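Local coordinates for protein paenibacillus xanthan lyase (PDB 6F2P) that cleaves xanthan by beta-elimination, as a multidomain, calcium-binding polysaccharide lyase of family 8, at residues Leu202-Lys207 with Tyr260-Asp265; Leu233-Ala238 with Met300-Arg305. All coordinates share one frame; numbering follows the deposited sequence.

Interaction 1: residues Leu202-Lys207 with Tyr260-Asp265; sequences LPYVAK and YRWIYD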
# COMPACT_ATOMS: atom_id res chain seq x y z
N LEU A 202 -3.19 -19.83 7.89
CA LEU A 202 -4.02 -19.63 6.71
C LEU A 202 -4.72 -18.26 6.52
O LEU A 202 -4.81 -17.78 5.40
CB LEU A 202 -5.05 -20.76 6.58
CG LEU A 202 -4.49 -22.19 6.48
CD1 LEU A 202 -5.62 -23.18 6.34
CD2 LEU A 202 -3.52 -22.32 5.31
N PRO A 203 -5.23 -17.63 7.61
CA PRO A 203 -6.02 -16.41 7.38
C PRO A 203 -5.21 -15.27 6.79
O PRO A 203 -3.99 -15.25 6.93
CB PRO A 203 -6.47 -16.03 8.78
CG PRO A 203 -6.43 -17.29 9.56
CD PRO A 203 -5.25 -18.02 9.03
N TYR A 204 -5.89 -14.34 6.13
CA TYR A 204 -5.26 -13.10 5.67
C TYR A 204 -5.01 -12.19 6.86
O TYR A 204 -5.60 -12.36 7.93
CB TYR A 204 -6.13 -12.40 4.64
CG TYR A 204 -6.19 -13.11 3.30
CD1 TYR A 204 -5.09 -13.12 2.46
CD2 TYR A 204 -7.34 -13.76 2.88
CE1 TYR A 204 -5.12 -13.77 1.24
CE2 TYR A 204 -7.39 -14.41 1.67
CZ TYR A 204 -6.27 -14.40 0.85
OH TYR A 204 -6.28 -15.04 -0.37
N VAL A 205 -4.11 -11.22 6.69
CA VAL A 205 -3.85 -10.22 7.71
C VAL A 205 -3.89 -8.82 7.11
O VAL A 205 -3.81 -8.66 5.89
CB VAL A 205 -2.49 -10.44 8.39
CG1 VAL A 205 -2.46 -11.78 9.08
CG2 VAL A 205 -1.36 -10.33 7.38
N ALA A 206 -4.00 -7.81 7.96
CA ALA A 206 -4.05 -6.43 7.49
C ALA A 206 -2.88 -5.62 8.03
O ALA A 206 -2.67 -4.46 7.67
CB ALA A 206 -5.37 -5.79 7.88
N LYS A 207 -2.12 -6.26 8.91
CA LYS A 207 -0.89 -5.70 9.45
C LYS A 207 -0.01 -6.84 9.97
O LYS A 207 -0.50 -7.94 10.19
CB LYS A 207 -1.20 -4.69 10.56
CG LYS A 207 -2.00 -5.28 11.71
CD LYS A 207 -2.23 -4.26 12.81
CE LYS A 207 -2.84 -4.91 14.05
NZ LYS A 207 -4.11 -5.63 13.73
N TYR A 260 -4.72 -21.33 -2.57
CA TYR A 260 -4.83 -21.32 -4.03
C TYR A 260 -4.81 -19.88 -4.54
O TYR A 260 -4.16 -19.58 -5.54
CB TYR A 260 -6.06 -22.09 -4.51
CG TYR A 260 -6.02 -23.53 -4.04
CD1 TYR A 260 -5.36 -24.50 -4.78
CD2 TYR A 260 -6.61 -23.90 -2.84
CE1 TYR A 260 -5.30 -25.80 -4.33
CE2 TYR A 260 -6.55 -25.20 -2.39
CZ TYR A 260 -5.89 -26.15 -3.14
OH TYR A 260 -5.84 -27.45 -2.70
N ARG A 261 -5.49 -18.99 -3.83
CA ARG A 261 -5.49 -17.58 -4.18
C ARG A 261 -4.08 -17.00 -4.15
O ARG A 261 -3.73 -16.16 -5.00
CB ARG A 261 -6.41 -16.77 -3.26
CG ARG A 261 -7.88 -17.19 -3.24
CD ARG A 261 -8.41 -17.59 -4.61
NE ARG A 261 -8.35 -16.51 -5.60
CZ ARG A 261 -8.74 -16.64 -6.87
NH1 ARG A 261 -9.24 -17.79 -7.30
NH2 ARG A 261 -8.64 -15.60 -7.70
N TRP A 262 -3.27 -17.45 -3.17
CA TRP A 262 -1.90 -16.94 -3.00
C TRP A 262 -1.12 -17.01 -4.31
O TRP A 262 -0.35 -16.10 -4.63
CB TRP A 262 -1.13 -17.72 -1.93
CG TRP A 262 -1.65 -17.52 -0.53
CD1 TRP A 262 -2.50 -16.54 -0.09
CD2 TRP A 262 -1.34 -18.33 0.62
NE1 TRP A 262 -2.74 -16.69 1.26
CE2 TRP A 262 -2.04 -17.78 1.72
CE3 TRP A 262 -0.55 -19.46 0.83
CZ2 TRP A 262 -1.97 -18.33 3.00
CZ3 TRP A 262 -0.48 -20.00 2.11
CH2 TRP A 262 -1.19 -19.43 3.17
N ILE A 263 -1.33 -18.09 -5.06
CA ILE A 263 -0.70 -18.24 -6.36
C ILE A 263 -1.06 -17.09 -7.31
O ILE A 263 -0.18 -16.46 -7.88
CB ILE A 263 -1.08 -19.57 -7.00
CG1 ILE A 263 -0.70 -20.73 -6.07
CG2 ILE A 263 -0.41 -19.72 -8.35
CD1 ILE A 263 0.72 -20.68 -5.55
N TYR A 264 -2.35 -16.79 -7.45
CA TYR A 264 -2.77 -15.71 -8.34
C TYR A 264 -2.33 -14.35 -7.82
O TYR A 264 -1.94 -13.48 -8.60
CB TYR A 264 -4.28 -15.68 -8.54
CG TYR A 264 -4.86 -16.93 -9.14
CD1 TYR A 264 -4.46 -17.38 -10.38
CD2 TYR A 264 -5.84 -17.65 -8.46
CE1 TYR A 264 -5.01 -18.52 -10.93
CE2 TYR A 264 -6.39 -18.79 -9.00
CZ TYR A 264 -5.97 -19.22 -10.24
OH TYR A 264 -6.52 -20.37 -10.78
N ASP A 265 -2.40 -14.17 -6.51
CA ASP A 265 -2.16 -12.86 -5.91
C ASP A 265 -0.73 -12.62 -5.46
O ASP A 265 -0.22 -11.52 -5.61
CB ASP A 265 -3.11 -12.63 -4.74
CG ASP A 265 -4.57 -12.71 -5.14
OD1 ASP A 265 -4.86 -12.54 -6.35
OD2 ASP A 265 -5.41 -12.93 -4.25
O HOH W 1 -4.46 -16.07 3.49
O HOH W 2 -4.26 -14.24 -2.01
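Two waters carry the polar part of this contact between the loop 202-207 and the helical segment 260-265. One donates to the backbone O of Leu202 and accepts from the indole N-H of Trp262, its oxygen 2.9 Å from Trp262 NE1. It lies in the indole plane at the ring edge and at the same time sits over the centre of one face of the Tyr204 ring, 3.1 Å above it, so that phenol, indole and carbonyl close round it. The second water donates to OD2 of Asp265, at 2.8 Å, and is hydrogen-bonded to Tyr204 OH; the carboxylate and the phenol are thus joined through solvent.

Aromatic contact comes next. Tyr204 and Trp262 run past each other in opposite directions, each with CG anti to its carbonyl carbon (chi1 -71° and -67°). Tyr204 CE1 reaches the indole edge near its plane, 3.8 Å from Trp262 NE1, and the planes stand at 81°. Phe211 stacks on the Trp262 ring.

Van der Waals packing completes the interface. Tyr204 OH rests 3.4 Å from Arg261 CB, while the Arg261 chain, bent at chi2 and chi3, leads its guanidinium away, laying one face over Tyr264 CD2. Leu202 CD2 touches the far rim of the indole, 4.3 Å from Trp262 CH2, and Trp262 continues inward onto Ile237 of helix 229-244.

Largely through two waters, the loop between helix 188-197 and strand 210-211 is thus joined to helix 256-267 in the alpha-helical domain of a family 8 polysaccharide lyase.

Interaction 2: residues Leu233-Ala238 with Met300-Arg305; sequences LLSGIA and MASIIR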
# COMPACT_ATOMS: atom_id res chain seq x y z
N LEU A 233 6.51 -21.10 3.45
CA LEU A 233 5.18 -21.43 3.94
C LEU A 233 4.37 -22.10 2.83
O LEU A 233 3.82 -23.18 3.02
CB LEU A 233 4.43 -20.20 4.44
CG LEU A 233 4.83 -19.52 5.74
CD1 LEU A 233 3.86 -18.39 6.01
CD2 LEU A 233 4.83 -20.49 6.90
N LEU A 234 4.32 -21.44 1.67
CA LEU A 234 3.62 -21.99 0.51
C LEU A 234 4.04 -23.43 0.24
O LEU A 234 3.20 -24.29 -0.03
CB LEU A 234 3.88 -21.14 -0.73
CG LEU A 234 3.27 -21.69 -2.03
CD1 LEU A 234 1.75 -21.63 -2.04
CD2 LEU A 234 3.83 -20.99 -3.25
N SER A 235 5.34 -23.69 0.34
CA SER A 235 5.86 -25.02 0.04
C SER A 235 5.34 -26.08 0.99
O SER A 235 4.72 -27.06 0.57
CB SER A 235 7.39 -25.02 0.07
OG SER A 235 7.89 -26.17 -0.57
N GLY A 236 5.58 -25.88 2.29
CA GLY A 236 5.15 -26.81 3.31
C GLY A 236 3.65 -27.04 3.35
O GLY A 236 3.19 -28.18 3.51
N ILE A 237 2.88 -25.97 3.20
CA ILE A 237 1.43 -26.07 3.18
C ILE A 237 0.91 -26.83 1.94
O ILE A 237 0.05 -27.70 2.05
CB ILE A 237 0.76 -24.69 3.32
CG1 ILE A 237 1.07 -24.12 4.70
CG2 ILE A 237 -0.74 -24.80 3.10
CD1 ILE A 237 0.70 -22.68 4.87
N ALA A 238 1.46 -26.51 0.78
CA ALA A 238 1.07 -27.23 -0.43
C ALA A 238 1.42 -28.71 -0.30
O ALA A 238 0.72 -29.56 -0.83
CB ALA A 238 1.73 -26.61 -1.65
N MET A 300 7.32 -22.83 -8.30
CA MET A 300 6.82 -23.63 -9.42
C MET A 300 6.45 -25.02 -8.94
O MET A 300 5.44 -25.59 -9.36
CB MET A 300 7.85 -23.70 -10.54
CG MET A 300 8.14 -22.36 -11.18
SD MET A 300 9.49 -22.36 -12.37
CE MET A 300 8.98 -23.61 -13.54
N ALA A 301 7.26 -25.57 -8.03
CA ALA A 301 7.02 -26.90 -7.48
C ALA A 301 5.77 -26.90 -6.64
O ALA A 301 4.97 -27.83 -6.70
CB ALA A 301 8.22 -27.37 -6.65
N SER A 302 5.59 -25.84 -5.86
CA SER A 302 4.43 -25.71 -5.00
C SER A 302 3.16 -25.59 -5.83
O SER A 302 2.11 -26.11 -5.44
CB SER A 302 4.57 -24.50 -4.09
OG SER A 302 5.58 -24.70 -3.11
N ILE A 303 3.26 -24.92 -6.97
CA ILE A 303 2.10 -24.70 -7.83
C ILE A 303 1.65 -26.02 -8.47
O ILE A 303 0.45 -26.30 -8.57
CB ILE A 303 2.37 -23.61 -8.90
CG1 ILE A 303 2.49 -22.25 -8.22
CG2 ILE A 303 1.24 -23.57 -9.91
CD1 ILE A 303 2.90 -21.12 -9.15
N ILE A 304 2.63 -26.82 -8.89
CA ILE A 304 2.38 -28.16 -9.39
C ILE A 304 1.70 -29.03 -8.32
O ILE A 304 0.73 -29.73 -8.61
CB ILE A 304 3.69 -28.83 -9.83
CG1 ILE A 304 4.24 -28.11 -11.07
CG2 ILE A 304 3.47 -30.30 -10.11
CD1 ILE A 304 5.60 -28.60 -11.49
N ARG A 305 2.19 -28.95 -7.09
CA ARG A 305 1.57 -29.68 -5.99
C ARG A 305 0.16 -29.19 -5.74
O ARG A 305 -0.74 -29.99 -5.47
CB ARG A 305 2.40 -29.53 -4.71
CG ARG A 305 3.70 -30.31 -4.71
CD ARG A 305 3.47 -31.78 -4.44
NE ARG A 305 4.68 -32.58 -4.58
CZ ARG A 305 4.80 -33.61 -5.42
NH1 ARG A 305 3.78 -33.98 -6.19
NH2 ARG A 305 5.95 -34.27 -5.48
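Leu234 holds CG anti to its backbone N (chi1 176°), whereas Ser302 turns OG beside its own N (chi1 -70°), and these torsions bring both groups into the interface between two helices of the N-terminal alpha-helical domain, whose sequence family belongs to the six-hairpin clan. Segments 233-238 and 300-305 run roughly parallel, with axes 9.0 Å apart at closest approach and a crossing angle of 28°. Small residues line the meeting line: the CA atoms of Ser235 and Ser302 come within 5.3 Å.

Ser302 is the centre of the contact. Leu234 CG and CD2 pack against Ser302 CB, each at 3.7 Å. The Ser302 hydroxyl is hydrogen-bonded to Thr298 O, one turn back on its own helix, which satisfies this buried group and makes its meeting with Ser235 simple packing. Further along, Ala238 CB approaches the carbonyl O of Ser302 at 3.8 Å. Arg305 adds CB to this packing, then carries its guanidinium away to a salt bridge with Asp341 and a cation-pi contact with Phe242. Helix 256-267 packs on Leu234 through Ile263 and Tyr267. The closest atoms of the two segments are Ser302 OG and Ser235 CA, 3.2 Å apart.

Overall arrangement
Both contacts belong to the alpha-helical domain. Interaction 2 is the buried one, two helices meeting through small residues and aliphatic carbon; interaction 1 is partly buried, nearer the centre of the chain, and relies on waters, an aromatic pair and a carboxylate. Helix 256-267 joins them: one side of it receives the loop 202-207, while Ile263 turns to the other contact, its CD1 lying 3.6 Å from Ile303 CG1 and also packing on Leu234. Ile237 gives a second link, touching Trp262 and Leu202. The segments alternate along the chain, and the two contacts touch through Ile263 and Ile237, passing from a hydrated loop edge to a largely buried helix pair.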